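Local coordinates for protein hydrazine synthase subunit beta (Candidatus Kuenenia stuttgartiensis, PDB 5C2V) that belongs to the hydrazine synthase complex, which condenses nitric oxide with ammonium to hydrazine, and may modulate hydroxylamine transport between the gamma and alpha active sites, at residues B[17-22]-B[60-65]; B[194-199]-B[257-262]. All coordinates share one frame; numbering follows the deposited sequence.

Contact 1. Residues B[17-22]-B[60-65]; sequences HITMSP and SAVTPD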
ATOM      1  N   HIS B  17      29.062 -45.763  12.807  1.00 56.29           N
ATOM      2  CA  HIS B  17      29.994 -44.659  13.033  1.00 47.59           C
ATOM      3  C   HIS B  17      31.110 -44.669  11.997  1.00 54.10           C
ATOM      4  O   HIS B  17      31.388 -45.703  11.390  1.00 54.27           O
ATOM      5  CB  HIS B  17      30.573 -44.739  14.454  1.00 61.63           C
ATOM      6  CG  HIS B  17      31.348 -43.526  14.874  1.00 70.28           C
ATOM      7  ND1 HIS B  17      32.688 -43.361  14.595  1.00 65.95           N
ATOM      8  CD2 HIS B  17      30.969 -42.423  15.561  1.00 59.37           C
ATOM      9  CE1 HIS B  17      33.101 -42.208  15.089  1.00 55.36           C
ATOM     10  NE2 HIS B  17      32.078 -41.617  15.680  1.00 64.01           N
ATOM     11  N   ILE B  18      31.762 -43.528  11.805  1.00 52.17           N
ATOM     12  CA  ILE B  18      32.895 -43.465  10.893  1.00 49.31           C
ATOM     13  C   ILE B  18      33.877 -42.368  11.304  1.00 61.66           C
ATOM     14  O   ILE B  18      33.487 -41.342  11.863  1.00 69.35           O
ATOM     15  CB  ILE B  18      32.420 -43.247   9.431  1.00 47.73           C
ATOM     16  CG1 ILE B  18      33.550 -43.537   8.440  1.00 52.03           C
ATOM     17  CG2 ILE B  18      31.848 -41.845   9.243  1.00 50.87           C
ATOM     18  CD1 ILE B  18      33.119 -43.485   6.990  1.00 53.10           C
ATOM     19  N   THR B  19      35.158 -42.605  11.042  1.00 61.16           N
ATOM     20  CA  THR B  19      36.195 -41.613  11.290  1.00 43.55           C
ATOM     21  C   THR B  19      37.316 -41.799  10.278  1.00 52.87           C
ATOM     22  O   THR B  19      37.259 -42.697   9.438  1.00 62.10           O
ATOM     23  CB  THR B  19      36.760 -41.711  12.721  1.00 64.03           C
ATOM     24  OG1 THR B  19      37.714 -40.663  12.934  1.00 54.83           O
ATOM     25  CG2 THR B  19      37.435 -43.058  12.940  1.00 69.34           C
ATOM     26  N   MET B  20      38.338 -40.956  10.361  1.00 60.44           N
ATOM     27  CA  MET B  20      39.415 -40.994   9.383  1.00 59.36           C
ATOM     28  C   MET B  20      40.760 -40.692  10.030  1.00 62.50           C
ATOM     29  O   MET B  20      40.844 -39.908  10.974  1.00 49.82           O
ATOM     30  CB  MET B  20      39.133 -40.002   8.254  1.00 53.57           C
ATOM     31  CG  MET B  20      39.859 -40.296   6.955  1.00 68.02           C
ATOM     32  SD  MET B  20      39.417 -39.111   5.671  1.00 77.19           S
ATOM     33  CE  MET B  20      39.781 -40.054   4.196  1.00 70.16           C
ATOM     34  N   SER B  21      41.809 -41.330   9.519  1.00 72.09           N
ATOM     35  CA  SER B  21      43.160 -41.087  10.005  1.00 69.56           C
ATOM     36  C   SER B  21      43.556 -39.639   9.737  1.00 70.38           C
ATOM     37  O   SER B  21      43.148 -39.061   8.730  1.00 79.64           O
ATOM     38  CB  SER B  21      44.151 -42.048   9.343  1.00 70.31           C
ATOM     39  OG  SER B  21      44.111 -41.934   7.932  1.00 75.43           O
ATOM     40  N   PRO B  22      44.345 -39.045  10.645  1.00 67.42           N
ATOM     41  CA  PRO B  22      44.789 -37.651  10.513  1.00 64.67           C
ATOM     42  C   PRO B  22      45.597 -37.400   9.241  1.00 53.84           C
ATOM     43  O   PRO B  22      45.734 -36.251   8.823  1.00 69.63           O
ATOM     44  CB  PRO B  22      45.655 -37.435  11.762  1.00 61.32           C
ATOM     45  CG  PRO B  22      46.008 -38.807  12.235  1.00 77.68           C
ATOM     46  CD  PRO B  22      44.838 -39.662  11.888  1.00 72.97           C
ATOM     47  N   SER B  60      34.692 -44.875  17.476  1.00 68.96           N
ATOM     48  CA  SER B  60      36.134 -45.079  17.375  1.00 61.03           C
ATOM     49  C   SER B  60      36.906 -43.764  17.242  1.00 76.25           C
ATOM     50  O   SER B  60      36.406 -42.794  16.672  1.00 78.45           O
ATOM     51  CB  SER B  60      36.457 -45.997  16.194  1.00 54.62           C
ATOM     52  OG  SER B  60      35.956 -45.466  14.981  1.00 72.50           O
ATOM     53  N   ALA B  61      38.129 -43.747  17.764  1.00 84.28           N
ATOM     54  CA  ALA B  61      39.008 -42.585  17.643  1.00 72.86           C
ATOM     55  C   ALA B  61      40.431 -43.013  17.289  1.00 76.52           C
ATOM     56  O   ALA B  61      40.930 -44.020  17.790  1.00 72.18           O
ATOM     57  CB  ALA B  61      39.002 -41.776  18.930  1.00 57.68           C
ATOM     58  N   VAL B  62      41.080 -42.237  16.426  1.00 67.85           N
ATOM     59  CA  VAL B  62      42.427 -42.558  15.966  1.00 58.29           C
ATOM     60  C   VAL B  62      43.477 -41.711  16.682  1.00 56.02           C
ATOM     61  O   VAL B  62      43.263 -40.526  16.935  1.00 69.87           O
ATOM     62  CB  VAL B  62      42.561 -42.349  14.442  1.00 63.80           C
ATOM     63  CG1 VAL B  62      43.897 -42.879  13.939  1.00 56.06           C
ATOM     64  CG2 VAL B  62      41.412 -43.022  13.713  1.00 56.60           C
ATOM     65  N   THR B  63      44.608 -42.329  17.014  1.00 71.52           N
ATOM     66  CA  THR B  63      45.733 -41.613  17.601  1.00 75.08           C
ATOM     67  C   THR B  63      46.346 -40.669  16.566  1.00 78.13           C
ATOM     68  O   THR B  63      46.296 -40.953  15.369  1.00 76.35           O
ATOM     69  CB  THR B  63      46.811 -42.587  18.125  1.00 68.88           C
ATOM     70  OG1 THR B  63      47.289 -43.401  17.047  1.00 69.44           O
ATOM     71  CG2 THR B  63      46.236 -43.480  19.214  1.00 67.57           C
ATOM     72  N   PRO B  64      46.913 -39.538  17.025  1.00 77.14           N
ATOM     73  CA  PRO B  64      47.515 -38.525  16.146  1.00 72.99           C
ATOM     74  C   PRO B  64      48.524 -39.089  15.143  1.00 78.36           C
ATOM     75  O   PRO B  64      48.611 -38.587  14.023  1.00 62.91           O
ATOM     76  CB  PRO B  64      48.207 -37.585  17.133  1.00 61.54           C
ATOM     77  CG  PRO B  64      47.380 -37.677  18.360  1.00 64.23           C
ATOM     78  CD  PRO B  64      46.923 -39.108  18.436  1.00 67.22           C
ATOM     79  N   ASP B  65      49.281 -40.104  15.544  1.00 76.31           N
ATOM     80  CA  ASP B  65      50.234 -40.743  14.641  1.00 76.57           C
ATOM     81  C   ASP B  65      49.540 -41.718  13.693  1.00 80.66           C
ATOM     82  O   ASP B  65      50.010 -41.960  12.582  1.00 66.41           O
ATOM     83  CB  ASP B  65      51.325 -41.462  15.439  1.00 73.96           C
ATOM     84  CG  ASP B  65      50.771 -42.250  16.610  1.00 81.87           C
ATOM     85  OD1 ASP B  65      49.699 -42.873  16.462  1.00 84.10           O
ATOM     86  OD2 ASP B  65      51.409 -42.242  17.684  1.00 85.74           O
TER
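Thr19 and Val62 meet methyl to methyl, with CG2 of Thr19 4.1 Å from CG2 of Val62. The other branch of Val62 serves a different partner: its chi1 of -172° puts CG1 anti to the backbone N, and CG1 then lies 3.9 Å from CD of Pro22. Val62 thus carries most of the carbon-to-carbon contact, with Pro22 the closer of these two partners.

The remaining approaches put carbon beside oxygen or bring polar atoms near without bonding. CG2 of Thr19 also rests against the hydroxyl of Ser60, 3.5 Å from its OG. O of Ser60 approaches the His17 ring obliquely, 3.7 Å from CE1 of His17, while ND1 of His17 is 3.9 Å from OG of Ser60, too far for a hydrogen bond. Past the strand ends, CG of Pro22 abuts the backbone oxygen of Pro64.

The backbones themselves are not paired. The strand axes run 2° from parallel, but their closest approach of 7.2 Å is too wide for sheet neighbours, and each strand bonds within its own sheet: Thr19 with Phe28, Ala61 with Tyr70. Phe28 and Leu69 also touch Val62, one from each sheet. Side-chain packing between near-parallel first strands of successive four-stranded antiparallel sheets is characteristic of adjoining blades around the axis of a beta-propeller.

Contact 2. Residues B[194-199]-B[257-262]; sequences DVVYTP and YGMAMD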
ATOM      1  N   ASP B 194      25.471 -35.274  19.066  1.00 50.76           N
ATOM      2  CA  ASP B 194      26.870 -34.949  18.779  1.00 58.00           C
ATOM      3  C   ASP B 194      27.285 -33.573  19.303  1.00 59.51           C
ATOM      4  O   ASP B 194      26.438 -32.721  19.570  1.00 55.02           O
ATOM      5  CB  ASP B 194      27.134 -35.034  17.272  1.00 53.42           C
ATOM      6  CG  ASP B 194      28.560 -35.446  16.951  1.00 60.76           C
ATOM      7  OD1 ASP B 194      29.427 -35.350  17.844  1.00 48.36           O
ATOM      8  OD2 ASP B 194      28.811 -35.874  15.804  1.00 54.36           O
ATOM      9  N   VAL B 195      28.589 -33.361  19.441  1.00 45.30           N
ATOM     10  CA  VAL B 195      29.127 -32.025  19.690  1.00 48.06           C
ATOM     11  C   VAL B 195      30.457 -31.827  18.955  1.00 61.97           C
ATOM     12  O   VAL B 195      31.336 -32.686  19.015  1.00 67.05           O
ATOM     13  CB  VAL B 195      29.319 -31.764  21.201  1.00 54.02           C
ATOM     14  CG1 VAL B 195      29.997 -32.951  21.877  1.00 56.47           C
ATOM     15  CG2 VAL B 195      30.093 -30.473  21.436  1.00 60.71           C
ATOM     16  N   VAL B 196      30.605 -30.702  18.259  1.00 66.12           N
ATOM     17  CA  VAL B 196      31.876 -30.406  17.591  1.00 58.97           C
ATOM     18  C   VAL B 196      32.405 -29.017  17.937  1.00 60.59           C
ATOM     19  O   VAL B 196      31.648 -28.134  18.327  1.00 57.01           O
ATOM     20  CB  VAL B 196      31.760 -30.516  16.055  1.00 54.47           C
ATOM     21  CG1 VAL B 196      31.464 -31.949  15.640  1.00 51.42           C
ATOM     22  CG2 VAL B 196      30.703 -29.563  15.525  1.00 53.56           C
ATOM     23  N   TYR B 197      33.715 -28.842  17.787  1.00 70.11           N
ATOM     24  CA  TYR B 197      34.373 -27.564  18.044  1.00 67.37           C
ATOM     25  C   TYR B 197      34.765 -26.876  16.742  1.00 62.92           C
ATOM     26  O   TYR B 197      35.101 -27.535  15.759  1.00 55.53           O
ATOM     27  CB  TYR B 197      35.621 -27.759  18.910  1.00 38.32           C
ATOM     28  CG  TYR B 197      35.488 -27.296  20.345  1.00 61.10           C
ATOM     29  CD1 TYR B 197      35.555 -25.948  20.671  1.00 53.37           C
ATOM     30  CD2 TYR B 197      35.324 -28.210  21.377  1.00 59.38           C
ATOM     31  CE1 TYR B 197      35.445 -25.524  21.982  1.00 56.74           C
ATOM     32  CE2 TYR B 197      35.215 -27.795  22.689  1.00 63.68           C
ATOM     33  CZ  TYR B 197      35.274 -26.452  22.988  1.00 68.69           C
ATOM     34  OH  TYR B 197      35.164 -26.036  24.294  1.00 86.75           O
ATOM     35  N   THR B 198      34.719 -25.548  16.740  1.00 67.08           N
ATOM     36  CA  THR B 198      35.232 -24.776  15.617  1.00 75.89           C
ATOM     37  C   THR B 198      36.756 -24.721  15.708  1.00 55.85           C
ATOM     38  O   THR B 198      37.309 -24.732  16.806  1.00 45.61           O
ATOM     39  CB  THR B 198      34.650 -23.348  15.591  1.00 67.90           C
ATOM     40  OG1 THR B 198      34.900 -22.702  16.845  1.00 81.16           O
ATOM     41  CG2 THR B 198      33.152 -23.390  15.335  1.00 58.01           C
ATOM     42  N   PRO B 199      37.438 -24.679  14.551  1.00 67.41           N
ATOM     43  CA  PRO B 199      38.906 -24.679  14.482  1.00 64.20           C
ATOM     44  C   PRO B 199      39.578 -23.616  15.355  1.00 66.05           C
ATOM     45  O   PRO B 199      40.698 -23.833  15.815  1.00 64.86           O
ATOM     46  CB  PRO B 199      39.179 -24.408  13.003  1.00 53.15           C
ATOM     47  CG  PRO B 199      38.004 -24.994  12.309  1.00 58.77           C
ATOM     48  CD  PRO B 199      36.830 -24.737  13.208  1.00 67.96           C
ATOM     49  N   TYR B 257      22.052 -36.321  13.546  1.00 41.79           N
ATOM     50  CA  TYR B 257      22.938 -37.110  14.402  1.00 62.15           C
ATOM     51  C   TYR B 257      24.400 -36.688  14.391  1.00 58.19           C
ATOM     52  O   TYR B 257      24.880 -36.047  15.325  1.00 66.69           O
ATOM     53  CB  TYR B 257      22.874 -38.584  13.998  1.00 52.99           C
ATOM     54  CG  TYR B 257      21.848 -39.403  14.739  1.00 63.73           C
ATOM     55  CD1 TYR B 257      20.508 -39.056  14.711  1.00 60.33           C
ATOM     56  CD2 TYR B 257      22.218 -40.541  15.444  1.00 60.45           C
ATOM     57  CE1 TYR B 257      19.563 -39.806  15.377  1.00 68.65           C
ATOM     58  CE2 TYR B 257      21.279 -41.302  16.112  1.00 53.50           C
ATOM     59  CZ  TYR B 257      19.952 -40.927  16.076  1.00 69.67           C
ATOM     60  OH  TYR B 257      19.005 -41.673  16.738  1.00 50.72           O
ATOM     61  N   GLY B 258      25.098 -37.051  13.322  1.00 54.75           N
ATOM     62  CA  GLY B 258      26.537 -36.879  13.257  1.00 63.48           C
ATOM     63  C   GLY B 258      26.945 -35.536  12.700  1.00 62.95           C
ATOM     64  O   GLY B 258      26.236 -34.949  11.883  1.00 56.10           O
ATOM     65  N   MET B 259      28.103 -35.053  13.129  1.00 57.39           N
ATOM     66  CA  MET B 259      28.600 -33.775  12.647  1.00 69.67           C
ATOM     67  C   MET B 259      30.066 -33.820  12.250  1.00 56.11           C
ATOM     68  O   MET B 259      30.881 -34.500  12.875  1.00 57.04           O
ATOM     69  CB  MET B 259      28.385 -32.684  13.696  1.00 61.53           C
ATOM     70  CG  MET B 259      27.001 -32.062  13.658  1.00 39.95           C
ATOM     71  SD  MET B 259      26.844 -30.701  14.825  1.00 59.04           S
ATOM     72  CE  MET B 259      27.238 -31.542  16.352  1.00 50.35           C
ATOM     73  N   ALA B 260      30.385 -33.083  11.193  1.00 65.55           N
ATOM     74  CA  ALA B 260      31.756 -32.923  10.740  1.00 58.38           C
ATOM     75  C   ALA B 260      32.034 -31.445  10.492  1.00 58.78           C
ATOM     76  O   ALA B 260      31.305 -30.779   9.753  1.00 62.64           O
ATOM     77  CB  ALA B 260      32.006 -33.739   9.483  1.00 55.30           C
ATOM     78  N   MET B 261      33.084 -30.938  11.130  1.00 64.91           N
ATOM     79  CA  MET B 261      33.451 -29.533  11.017  1.00 39.53           C
ATOM     80  C   MET B 261      34.563 -29.337   9.995  1.00 54.34           C
ATOM     81  O   MET B 261      35.583 -30.027  10.036  1.00 59.40           O
ATOM     82  CB  MET B 261      33.888 -28.984  12.378  1.00 38.77           C
ATOM     83  CG  MET B 261      34.380 -27.545  12.347  1.00 70.98           C
ATOM     84  SD  MET B 261      33.070 -26.359  11.990  1.00 59.94           S
ATOM     85  CE  MET B 261      32.066 -26.511  13.465  1.00 52.94           C
ATOM     86  N   ASP B 262      34.356 -28.399   9.074  1.00 68.67           N
ATOM     87  CA  ASP B 262      35.368 -28.051   8.083  1.00 62.90           C
ATOM     88  C   ASP B 262      36.643 -27.593   8.784  1.00 64.27           C
ATOM     89  O   ASP B 262      36.578 -26.837   9.755  1.00 63.56           O
ATOM     90  CB  ASP B 262      34.843 -26.960   7.145  1.00 69.03           C
ATOM     91  CG  ASP B 262      35.780 -26.683   5.985  1.00 67.51           C
ATOM     92  OD1 ASP B 262      35.634 -27.339   4.932  1.00 68.64           O
ATOM     93  OD2 ASP B 262      36.665 -25.813   6.128  1.00 61.08           O
TER
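Val196 overlaps both methionines of the facing strand, dividing its methyls between them: CG1 lies 3.7 Å from CB of Met259, and CG2 lies 3.9 Å from CE of Met261. Bends at chi2 and chi3 fold the Met261 chain, whose CE also reaches CG2 of Thr198, while its CG packs 3.8 Å from CD of Pro199. Met259 instead lays its terminal CE beside Asp194, 3.6 Å from CB.

Strands 194-197 and 257-261 run within 8° of parallel at a closest axis distance of 6.6 Å, and bond to separate sheets, Val196 with Ala205 and Ala260 with Tyr269. Each belongs to the first strand of its four-stranded sheet, and the contact centre lies about 7 Å from the chain centre, as expected of inner strands of neighbouring propeller blades. Side chains and a single hydrogen bond join them.

That bond runs from Met259 N to Asp194 OD2, 2.9 Å long and bent, with an N-H...O angle of 141°. The amide comes to the anti side of OD2, 30° out of the carboxylate plane. OD1 of the same carboxylate takes a weak bond from Val195 N, giving each oxygen a backbone partner in this buried setting. At this same end, Tyr257 OH hydrogen-bonds Glu69 of the gamma subunit, a separate chain.

In the fold
From the N terminus, strand 15-20 opens the first blade, and contact 1 closes a loop of 37 residues holding the other three strands of that blade, 26-31, 36-41 and 46-52. The chain then completes the sheets that start at 57-62, 99-104 and 144-149 before strand 190-197 is reached. Contact 2 closes a second, longer loop of 57 residues, which contains strands 203-211, 226-234 and 241-245. The two loops follow in series, neither nesting nor crossing. The centres of contacts 1 and 2 are about 14 Å apart, and the nearest atoms of the two contacts, about 7 Å apart, do not touch. Each contact joins one sheet to the next: contact 1 the first to the second, contact 2 the fifth to the sixth.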